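Local coordinates for protein putative NADPH-dependent oxidoreductase (Desulfitobacterium hafniense DCB-2, PDB 3DB2) that probably catalyses an NADPH-dependent oxidation or reduction, as a two-domain putative dehydrogenase with a Rossmann-fold nucleotide-binding domain, at residues Pro196-Asn202 / Gln218-Glu224; Gly123-Arg127 / Asp188-Phe192; Phe154-Leu160 / Thr233-Gly239. The contacts are given in a common frame with arbitrary orientation. Numbering follows the deposited sequence.

Contact 1 of 3, residues Pro196-Asn202 / Gln218-Glu224; sequences PVARVFN and QTLLEFE
Val197 lays CG2 3.5 Å from Phe223 CE2, and its CG1 sits 4.0 Å from Leu221 CD2. Strands 197-202 and 218-223 run antiparallel, axes 4.5 Å apart at 153°. Phe201 pairs with Leu220 (Phe201 N to Leu220 O 2.8 Å, Leu220 N to Phe201 O 2.7 Å). Arg199 pairs with Glu222 (Arg199 N to Glu222 O 3.2 Å, Glu222 N to Arg199 O 3.0 Å). Val200-Leu221 and Asn202-Thr219 are non-hydrogen-bonded pairs. At Ala198 the backbone turns to phi/psi -96/-41. Ala198 N also bonds Glu222 O, at 2.8 Å, so two residues face one in a classic beta bulge. The register shifts by one, and Val197 then faces Phe223. Arg199, with chi1 p, brings NH1 2.9 Å from Glu222 OE1 in a salt bridge. Glu222 has a second partner, Lys205 of the second subunit. Thr219 OG1 (chi1 m) donates a very short 2.5 Å bond to Asn202 OD1. Val200, Leu221, Asn202 and Thr219 share the face that meets helices of the same chain. Phe201 and Leu220 lie on the other face and pack on their counterparts in the second subunit. This is a bulged beta hairpin in the large sheet of the GFO/IDH/MocA C-terminal domain, here part of the dimer interface.

Contact 2 of 3, residues Gly123-Arg127 / Asp188-Phe192; sequences GHSSR and DNLQF
This contact joins the loop that leaves the last strand of the Rossmann sheet, 120-123, to helix 183-194 of the GFO/IDH/MocA C-terminal region. Gly123 ends the strand. His124 (phi/psi -100/94, chi1 m) directs CB toward the helix, 3.5 Å from Asp188 OD2, and Asp188 OD1 lies over one face of its ring. The ring nitrogen ND1 bonds Cys122 O. The backbone then enters a 3-10 turn at Ser126 and Arg127. Ser126 (chi1 t) accepts a hydrogen bond at OG from Asn189 ND2, 3.1 Å long; the same amide also bonds Gln186. Arg127 is the centre of the contact. With chi1 p, chi2 t and chi3 p, its guanidinium meets the Asp188 carboxylate in a two-pronged salt bridge. Arg127 NE lies 2.8 Å from Asp188 OD2, and Arg127 NH2 lies 3.0 Å from Asp188 OD1. Asp188 holds chi1 t. Glu321 forms a salt bridge with Arg127 NH1, and Asn330 bonds Asp188 OD1, so the buried charges have further partners. Phe192, one turn after Asp188, has chi1 t and sets a face of its ring against Arg127 CB, a CH-pi contact with CB 4.0 Å from the ring centroid. A water sits between loop and helix, 2.7 Å from Asp188 OD2 and 2.9 Å from Asn189 OD1, and it accepts a weak hydrogen bond of 3.1 Å from Arg127 N.

Contact 3 of 3, residues Phe154-Leu160 / Thr233-Gly239; sequences FSNERGL and TNWACPG
Two neighbouring parallel strands end together here, and the turns that follow them interlock. Phe154 pairs with Thr233 and Ser155 with Asn234, at CA-CA 5.2 and 4.6 Å. Asn234 N gives a weak bond to Phe154 O (3.4 Å), and Asn156 N bonds Asn234 O at 3.1 Å. Each segment then makes an Asx turn. Asn156 (chi1 p) accepts at OD1 from Arg158 N, 3.0 Å. Asn234 (chi1 t) accepts at OD1 from Ala236 N, 2.8 Å. Strands 147-155 and 228-234 are the one parallel pair in an otherwise antiparallel sheet, that of the GFO/IDH/MocA C-terminal domain. Past Asn156 a short, weakly bonded helical turn begins, and Gly159 N reaches Trp235 O at 2.6 Å in a weak hydrogen bond. A beta carbon on Gly159 would clash with that oxygen. Trp235 (chi1 -101°, chi2 -12°) offers a ring face to Arg158 (chi1 t), whose CB is 3.6 Å from the centroid of the five-membered ring of Trp235, a CH-pi contact. Leu160 CD2 touches Ala236 CB at 4.0 Å. The chain 236-239 swings back beside Ser155, placing Gly239 CA 3.1 Å from Ser155 O. One water joins Glu157 OE1 and Gly239 N, 2.7 Å from each. Asn234 ND2 bonds Ser148 of the second subunit, and Gly239 O bonds Arg276 of that subunit.

How the contacts relate
The chain leaves the Rossmann sheet through 123-127, the first half of contact 2. It runs through helix 130-140 and along strand 147-155, whose end lies in 154-160, the opening of contact 3. Helix 183-194 then returns to the 123-127 loop and closes contact 2, so contacts 2 and 3 cross. The same helix leads directly into strand 197-205. Contact 1 closes the short hairpin that follows, nested inside the longer loop of contact 3. Strand 228-234 lies next to strand 216-223 and closes that loop. Gln191 OE1, 2.8 Å from Val197 N, links contacts 2 and 1. Contact 2 ties the Rossmann part to the C-terminal region; contacts 1 and 3 each join two strands of its large sheet and touch the second subunit.

Contact 1 of 3, residues Pro196-Asn202 / Gln218-Glu224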
loop_
_atom_site.group_PDB
_atom_site.type_symbol
_atom_site.label_atom_id
_atom_site.label_comp_id
_atom_site.label_asym_id
_atom_site.label_seq_id
_atom_site.Cartn_x
_atom_site.Cartn_y
_atom_site.Cartn_z
ATOM N N PRO C 196 -3.233 -18.384 -5.834
ATOM C CA PRO C 196 -1.779 -18.391 -5.951
ATOM C C PRO C 196 -1.161 -17.205 -6.680
ATOM O O PRO C 196 -1.551 -16.707 -7.742
ATOM C CB PRO C 196 -1.470 -19.678 -6.751
ATOM C CG PRO C 196 -2.734 -19.931 -7.500
ATOM C CD PRO C 196 -3.836 -19.487 -6.599
ATOM N N VAL C 197 -0.075 -16.713 -6.098
ATOM C CA VAL C 197 0.730 -15.653 -6.688
ATOM C C VAL C 197 1.483 -16.170 -7.903
ATOM O O VAL C 197 1.990 -17.289 -7.877
ATOM C CB VAL C 197 1.704 -15.106 -5.635
ATOM C CG1 VAL C 197 2.667 -14.135 -6.295
ATOM C CG2 VAL C 197 0.934 -14.457 -4.484
ATOM N N ALA C 198 1.562 -15.372 -8.962
ATOM C CA ALA C 198 2.331 -15.732 -10.145
ATOM C C ALA C 198 3.731 -15.148 -10.162
ATOM O O ALA C 198 4.717 -15.756 -10.595
ATOM C CB ALA C 198 1.593 -15.298 -11.405
ATOM N N ARG C 199 3.886 -13.901 -9.761
ATOM C CA ARG C 199 5.149 -13.188 -9.805
ATOM C C ARG C 199 5.206 -12.094 -8.738
ATOM O O ARG C 199 4.187 -11.607 -8.199
ATOM C CB ARG C 199 5.428 -12.534 -11.162
ATOM C CG ARG C 199 4.428 -11.455 -11.582
ATOM C CD ARG C 199 4.678 -11.070 -13.060
ATOM N NE ARG C 199 4.488 -12.318 -13.826
ATOM C CZ ARG C 199 3.307 -12.797 -14.141
ATOM N NH1 ARG C 199 2.172 -12.162 -13.832
ATOM N NH2 ARG C 199 3.333 -13.955 -14.806
ATOM N N VAL C 200 6.432 -11.696 -8.402
ATOM C CA VAL C 200 6.815 -10.821 -7.328
ATOM C C VAL C 200 7.797 -9.743 -7.773
ATOM O O VAL C 200 8.690 -10.101 -8.544
ATOM C CB VAL C 200 7.516 -11.641 -6.206
ATOM C CG1 VAL C 200 7.848 -10.778 -4.999
ATOM C CG2 VAL C 200 6.659 -12.824 -5.789
ATOM N N PHE C 201 7.664 -8.526 -7.256
ATOM C CA PHE C 201 8.721 -7.521 -7.364
ATOM C C PHE C 201 8.902 -6.929 -5.952
ATOM O O PHE C 201 7.938 -6.619 -5.259
ATOM C CB PHE C 201 8.489 -6.449 -8.431
ATOM C CG PHE C 201 9.664 -5.485 -8.492
ATOM C CD1 PHE C 201 10.730 -5.793 -9.334
ATOM C CD2 PHE C 201 9.762 -4.327 -7.739
ATOM C CE1 PHE C 201 11.847 -4.970 -9.393
ATOM C CE2 PHE C 201 10.863 -3.495 -7.808
ATOM C CZ PHE C 201 11.911 -3.822 -8.643
ATOM N N ASN C 202 10.154 -6.715 -5.551
ATOM C CA ASN C 202 10.360 -6.074 -4.248
ATOM C C ASN C 202 11.449 -5.005 -4.293
ATOM O O ASN C 202 12.478 -5.211 -4.928
ATOM C CB ASN C 202 10.745 -7.118 -3.195
ATOM C CG ASN C 202 10.811 -6.634 -1.781
ATOM O OD1 ASN C 202 9.833 -6.230 -1.158
ATOM N ND2 ASN C 202 11.971 -6.669 -1.144
ATOM N N GLN C 218 8.862 -3.164 0.387
ATOM C CA GLN C 218 7.580 -2.968 -0.288
ATOM C C GLN C 218 7.583 -3.959 -1.461
ATOM O O GLN C 218 8.459 -3.916 -2.307
ATOM C CB GLN C 218 7.407 -1.542 -0.720
ATOM C CG GLN C 218 7.142 -0.643 0.484
ATOM C CD GLN C 218 6.783 0.781 0.143
ATOM O OE1 GLN C 218 7.466 1.390 -0.687
ATOM N NE2 GLN C 218 5.737 1.349 0.730
ATOM N N THR C 219 6.564 -4.809 -1.489
ATOM C CA THR C 219 6.519 -5.916 -2.429
ATOM C C THR C 219 5.227 -5.823 -3.256
ATOM O O THR C 219 4.185 -5.639 -2.599
ATOM C CB THR C 219 6.521 -7.273 -1.704
ATOM O OG1 THR C 219 7.628 -7.265 -0.804
ATOM C CG2 THR C 219 6.689 -8.386 -2.717
ATOM N N LEU C 220 5.386 -5.965 -4.555
ATOM C CA LEU C 220 4.238 -6.115 -5.446
ATOM C C LEU C 220 4.114 -7.583 -5.882
ATOM O O LEU C 220 5.078 -8.281 -6.157
ATOM C CB LEU C 220 4.357 -5.236 -6.678
ATOM C CG LEU C 220 4.473 -3.742 -6.404
ATOM C CD1 LEU C 220 4.452 -2.993 -7.743
ATOM C CD2 LEU C 220 3.392 -3.239 -5.469
ATOM N N LEU C 221 2.883 -8.030 -5.966
ATOM C CA LEU C 221 2.471 -9.345 -6.401
ATOM C C LEU C 221 1.449 -9.249 -7.529
ATOM O O LEU C 221 0.572 -8.397 -7.530
ATOM C CB LEU C 221 1.865 -10.128 -5.229
ATOM C CG LEU C 221 2.616 -9.993 -3.896
ATOM C CD1 LEU C 221 1.639 -9.834 -2.745
ATOM C CD2 LEU C 221 3.509 -11.195 -3.678
ATOM N N GLU C 222 1.560 -10.135 -8.505
ATOM C CA GLU C 222 0.509 -10.366 -9.500
ATOM C C GLU C 222 0.060 -11.818 -9.330
ATOM O O GLU C 222 0.948 -12.685 -9.251
ATOM C CB GLU C 222 0.934 -10.174 -10.933
ATOM C CG GLU C 222 1.186 -8.738 -11.328
ATOM C CD GLU C 222 1.107 -8.572 -12.843
ATOM O OE1 GLU C 222 1.765 -9.327 -13.578
ATOM O OE2 GLU C 222 0.383 -7.661 -13.286
ATOM N N PHE C 223 -1.232 -12.035 -9.285
ATOM C CA PHE C 223 -1.845 -13.338 -9.070
ATOM C C PHE C 223 -1.984 -14.094 -10.396
ATOM O O PHE C 223 -1.886 -13.480 -11.453
ATOM C CB PHE C 223 -3.218 -13.215 -8.369
ATOM C CG PHE C 223 -2.929 -12.865 -6.896
ATOM C CD1 PHE C 223 -2.786 -11.542 -6.524
ATOM C CD2 PHE C 223 -2.793 -13.867 -5.971
ATOM C CE1 PHE C 223 -2.483 -11.197 -5.213
ATOM C CE2 PHE C 223 -2.454 -13.537 -4.653
ATOM C CZ PHE C 223 -2.278 -12.215 -4.296
ATOM N N GLU C 224 -2.194 -15.406 -10.311
ATOM C CA GLU C 224 -2.332 -16.196 -11.536
ATOM C C GLU C 224 -3.555 -15.756 -12.332
ATOM O O GLU C 224 -3.579 -15.871 -13.556
ATOM C CB GLU C 224 -2.383 -17.685 -11.162
ATOM C CG GLU C 224 -1.064 -18.408 -11.346
ATOM C CD GLU C 224 -0.407 -18.872 -10.065
ATOM O OE1 GLU C 224 -0.130 -20.094 -9.991
ATOM O OE2 GLU C 224 -0.185 -18.025 -9.170
HETATM O O HOH W 1 -0.619 -13.306 -13.833
#

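Contact 2 of 3, residues Gly123-Arg127 / Asp188-Phe192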
loop_
_atom_site.group_PDB
_atom_site.type_symbol
_atom_site.label_atom_id
_atom_site.label_comp_id
_atom_site.label_asym_id
_atom_site.label_seq_id
_atom_site.Cartn_x
_atom_site.Cartn_y
_atom_site.Cartn_z
ATOM N N GLY C 123 1.144 -24.085 10.591
ATOM C CA GLY C 123 0.273 -23.163 11.223
ATOM C C GLY C 123 0.484 -21.707 10.880
ATOM O O GLY C 123 1.224 -21.014 11.549
ATOM N N HIS C 124 -0.236 -21.227 9.868
ATOM C CA HIS C 124 -0.499 -19.822 9.572
ATOM C C HIS C 124 -1.898 -19.481 10.088
ATOM O O HIS C 124 -2.884 -19.734 9.406
ATOM C CB HIS C 124 -0.428 -19.557 8.077
ATOM C CG HIS C 124 0.764 -20.103 7.379
ATOM N ND1 HIS C 124 1.037 -21.435 7.219
ATOM C CD2 HIS C 124 1.771 -19.443 6.777
ATOM C CE1 HIS C 124 2.156 -21.584 6.556
ATOM N NE2 HIS C 124 2.623 -20.386 6.270
ATOM N N SER C 125 -2.035 -18.953 11.304
ATOM C CA SER C 125 -3.362 -18.974 11.925
ATOM C C SER C 125 -4.174 -17.730 11.651
ATOM O O SER C 125 -5.345 -17.728 11.991
ATOM C CB SER C 125 -3.231 -19.158 13.455
ATOM O OG SER C 125 -2.699 -17.976 14.050
ATOM N N SER C 126 -3.573 -16.691 11.079
ATOM C CA SER C 126 -4.290 -15.457 10.768
ATOM C C SER C 126 -5.522 -15.665 9.900
ATOM O O SER C 126 -6.543 -14.984 10.053
ATOM C CB SER C 126 -3.328 -14.432 10.076
ATOM O OG SER C 126 -3.925 -13.150 10.081
ATOM N N ARG C 127 -5.441 -16.590 8.930
ATOM C CA ARG C 127 -6.532 -16.861 8.020
ATOM C C ARG C 127 -7.735 -17.424 8.788
ATOM O O ARG C 127 -8.838 -17.355 8.261
ATOM C CB ARG C 127 -6.184 -17.832 6.892
ATOM C CG ARG C 127 -5.782 -19.232 7.270
ATOM C CD ARG C 127 -5.943 -20.188 6.117
ATOM N NE ARG C 127 -4.820 -20.130 5.173
ATOM C CZ ARG C 127 -4.878 -20.803 4.018
ATOM N NH1 ARG C 127 -5.945 -21.519 3.710
ATOM N NH2 ARG C 127 -3.895 -20.792 3.124
ATOM N N ASP C 188 0.283 -15.597 3.347
ATOM C CA ASP C 188 -0.736 -16.639 3.478
ATOM C C ASP C 188 -2.126 -16.005 3.397
ATOM O O ASP C 188 -2.959 -16.578 2.666
ATOM C CB ASP C 188 -0.576 -17.434 4.765
ATOM C CG ASP C 188 -1.561 -18.603 4.734
ATOM O OD1 ASP C 188 -1.341 -19.546 3.933
ATOM O OD2 ASP C 188 -2.536 -18.523 5.500
ATOM N N ASN C 189 -2.360 -14.894 4.092
ATOM C CA ASN C 189 -3.670 -14.257 3.964
ATOM C C ASN C 189 -3.990 -13.933 2.517
ATOM O O ASN C 189 -5.125 -14.116 2.079
ATOM C CB ASN C 189 -3.772 -12.991 4.823
ATOM C CG ASN C 189 -3.838 -13.350 6.298
ATOM O OD1 ASN C 189 -4.198 -14.470 6.655
ATOM N ND2 ASN C 189 -3.496 -12.366 7.119
ATOM N N LEU C 190 -3.021 -13.443 1.764
ATOM C CA LEU C 190 -3.233 -13.015 0.381
ATOM C C LEU C 190 -3.588 -14.165 -0.546
ATOM O O LEU C 190 -4.453 -14.075 -1.410
ATOM C CB LEU C 190 -1.973 -12.307 -0.142
ATOM C CG LEU C 190 -1.779 -10.886 0.419
ATOM C CD1 LEU C 190 -0.372 -10.370 0.148
ATOM C CD2 LEU C 190 -2.818 -9.960 -0.183
ATOM N N GLN C 191 -2.917 -15.308 -0.392
ATOM C CA GLN C 191 -3.235 -16.448 -1.259
ATOM C C GLN C 191 -4.465 -17.184 -0.755
ATOM O O GLN C 191 -5.171 -17.812 -1.537
ATOM C CB GLN C 191 -1.986 -17.320 -1.368
ATOM C CG GLN C 191 -0.855 -16.597 -2.112
ATOM C CD GLN C 191 0.352 -17.472 -2.425
ATOM O OE1 GLN C 191 0.703 -17.746 -3.566
ATOM N NE2 GLN C 191 1.074 -17.925 -1.400
ATOM N N PHE C 192 -4.778 -17.107 0.537
ATOM C CA PHE C 192 -6.058 -17.588 1.047
ATOM C C PHE C 192 -7.227 -16.831 0.419
ATOM O O PHE C 192 -8.241 -17.361 -0.047
ATOM C CB PHE C 192 -6.094 -17.425 2.558
ATOM C CG PHE C 192 -7.462 -17.539 3.192
ATOM C CD1 PHE C 192 -8.136 -18.755 3.108
ATOM C CD2 PHE C 192 -8.056 -16.482 3.863
ATOM C CE1 PHE C 192 -9.384 -18.887 3.678
ATOM C CE2 PHE C 192 -9.319 -16.601 4.412
ATOM C CZ PHE C 192 -9.974 -17.820 4.309
HETATM O O HOH W 2 -2.696 -16.770 7.611
#

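Contact 3 of 3, residues Phe154-Leu160 / Thr233-Gly239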
loop_
_atom_site.group_PDB
_atom_site.type_symbol
_atom_site.label_atom_id
_atom_site.label_comp_id
_atom_site.label_asym_id
_atom_site.label_seq_id
_atom_site.Cartn_x
_atom_site.Cartn_y
_atom_site.Cartn_z
ATOM N N PHE C 154 2.366 -5.392 7.473
ATOM C CA PHE C 154 2.659 -5.963 8.797
ATOM C C PHE C 154 4.016 -5.315 9.187
ATOM O O PHE C 154 5.029 -5.497 8.548
ATOM C CB PHE C 154 2.655 -7.455 8.827
ATOM C CG PHE C 154 2.578 -8.104 10.219
ATOM C CD1 PHE C 154 2.680 -7.377 11.376
ATOM C CD2 PHE C 154 2.407 -9.487 10.300
ATOM C CE1 PHE C 154 2.613 -7.944 12.651
ATOM C CE2 PHE C 154 2.340 -10.081 11.549
ATOM C CZ PHE C 154 2.461 -9.320 12.700
ATOM N N SER C 155 3.953 -4.519 10.247
ATOM C CA SER C 155 5.115 -3.799 10.727
ATOM C C SER C 155 5.157 -3.725 12.257
ATOM O O SER C 155 4.147 -3.829 12.964
ATOM C CB SER C 155 5.150 -2.366 10.206
ATOM O OG SER C 155 4.163 -1.574 10.849
ATOM N N ASN C 156 6.363 -3.510 12.745
ATOM C CA ASN C 156 6.629 -3.218 14.157
ATOM C C ASN C 156 8.039 -2.639 14.244
ATOM O O ASN C 156 8.751 -2.474 13.245
ATOM C CB ASN C 156 6.386 -4.446 15.006
ATOM C CG ASN C 156 7.402 -5.547 14.824
ATOM O OD1 ASN C 156 8.562 -5.373 14.477
ATOM N ND2 ASN C 156 6.877 -6.731 15.092
ATOM N N GLU C 157 8.452 -2.282 15.453
ATOM C CA GLU C 157 9.683 -1.507 15.605
ATOM C C GLU C 157 10.860 -2.401 15.928
ATOM O O GLU C 157 11.901 -1.912 16.405
ATOM C CB GLU C 157 9.368 -0.485 16.703
ATOM C CG GLU C 157 9.350 -1.163 18.048
ATOM C CD GLU C 157 8.019 -1.689 18.538
ATOM O OE1 GLU C 157 7.108 -1.991 17.737
ATOM O OE2 GLU C 157 7.901 -1.804 19.787
ATOM N N ARG C 158 10.752 -3.697 15.644
ATOM C CA ARG C 158 11.825 -4.626 16.023
ATOM C C ARG C 158 13.226 -4.229 15.572
ATOM O O ARG C 158 14.226 -4.390 16.309
ATOM C CB ARG C 158 11.508 -6.023 15.463
ATOM C CG ARG C 158 12.688 -6.969 15.610
ATOM C CD ARG C 158 12.502 -7.826 16.845
ATOM N NE ARG C 158 11.233 -8.530 16.862
ATOM C CZ ARG C 158 10.645 -9.014 17.947
ATOM N NH1 ARG C 158 11.195 -8.894 19.149
ATOM N NH2 ARG C 158 9.487 -9.637 17.836
ATOM N N GLY C 159 13.340 -3.709 14.350
ATOM C CA GLY C 159 14.640 -3.416 13.763
ATOM C C GLY C 159 15.413 -2.314 14.468
ATOM O O GLY C 159 16.644 -2.258 14.424
ATOM N N LEU C 160 14.692 -1.428 15.119
ATOM C CA LEU C 160 15.191 -0.207 15.723
ATOM C C LEU C 160 16.065 -0.562 16.943
ATOM O O LEU C 160 16.955 0.222 17.255
ATOM C CB LEU C 160 14.043 0.698 16.138
ATOM C CG LEU C 160 13.123 1.247 15.043
ATOM C CD1 LEU C 160 12.140 2.257 15.621
ATOM C CD2 LEU C 160 13.950 1.854 13.918
ATOM N N THR C 233 6.284 -4.578 4.585
ATOM C CA THR C 233 6.806 -5.220 5.804
ATOM C C THR C 233 7.904 -4.303 6.335
ATOM O O THR C 233 8.782 -3.884 5.579
ATOM C CB THR C 233 7.340 -6.637 5.580
ATOM O OG1 THR C 233 8.195 -6.680 4.434
ATOM C CG2 THR C 233 6.184 -7.599 5.339
ATOM N N ASN C 234 7.856 -3.915 7.595
ATOM C CA ASN C 234 8.691 -2.826 8.072
ATOM C C ASN C 234 9.078 -3.101 9.517
ATOM O O ASN C 234 8.169 -3.449 10.281
ATOM C CB ASN C 234 7.835 -1.568 7.857
ATOM C CG ASN C 234 8.621 -0.290 8.030
ATOM O OD1 ASN C 234 9.374 -0.258 8.997
ATOM N ND2 ASN C 234 8.424 0.685 7.134
ATOM N N TRP C 235 10.352 -2.975 9.844
ATOM C CA TRP C 235 10.817 -3.240 11.217
ATOM C C TRP C 235 11.270 -1.954 11.883
ATOM O O TRP C 235 12.034 -1.976 12.835
ATOM C CB TRP C 235 11.928 -4.305 11.220
ATOM C CG TRP C 235 11.499 -5.688 11.611
ATOM C CD1 TRP C 235 10.317 -6.096 12.176
ATOM C CD2 TRP C 235 12.274 -6.896 11.465
ATOM N NE1 TRP C 235 10.307 -7.428 12.375
ATOM C CE2 TRP C 235 11.499 -7.966 11.954
ATOM C CE3 TRP C 235 13.545 -7.213 10.977
ATOM C CZ2 TRP C 235 11.913 -9.296 11.979
ATOM C CZ3 TRP C 235 13.947 -8.535 11.004
ATOM C CH2 TRP C 235 13.157 -9.575 11.493
ATOM N N ALA C 236 10.817 -0.827 11.341
ATOM C CA ALA C 236 11.314 0.497 11.705
ATOM C C ALA C 236 10.226 1.472 12.102
ATOM O O ALA C 236 10.458 2.682 11.973
ATOM C CB ALA C 236 12.096 1.030 10.496
ATOM N N CYS C 237 9.064 0.954 12.541
ATOM C CA CYS C 237 7.972 1.822 12.955
ATOM C C CYS C 237 7.000 1.173 13.923
ATOM O O CYS C 237 6.969 -0.030 14.136
ATOM C CB CYS C 237 7.221 2.317 11.692
ATOM S SG CYS C 237 6.475 0.938 10.765
ATOM N N PRO C 238 6.154 1.959 14.585
ATOM C CA PRO C 238 5.142 1.351 15.450
ATOM C C PRO C 238 4.264 0.323 14.737
ATOM O O PRO C 238 4.084 0.395 13.513
ATOM C CB PRO C 238 4.302 2.533 15.891
ATOM C CG PRO C 238 5.286 3.665 15.881
ATOM C CD PRO C 238 6.109 3.434 14.627
ATOM N N GLY C 239 3.748 -0.633 15.512
ATOM C CA GLY C 239 3.046 -1.781 14.983
ATOM C C GLY C 239 1.796 -1.447 14.178
ATOM O O GLY C 239 0.937 -0.654 14.581
HETATM O O HOH W 3 8.936 -9.283 14.804
HETATM O O HOH W 4 4.473 -1.329 17.990
#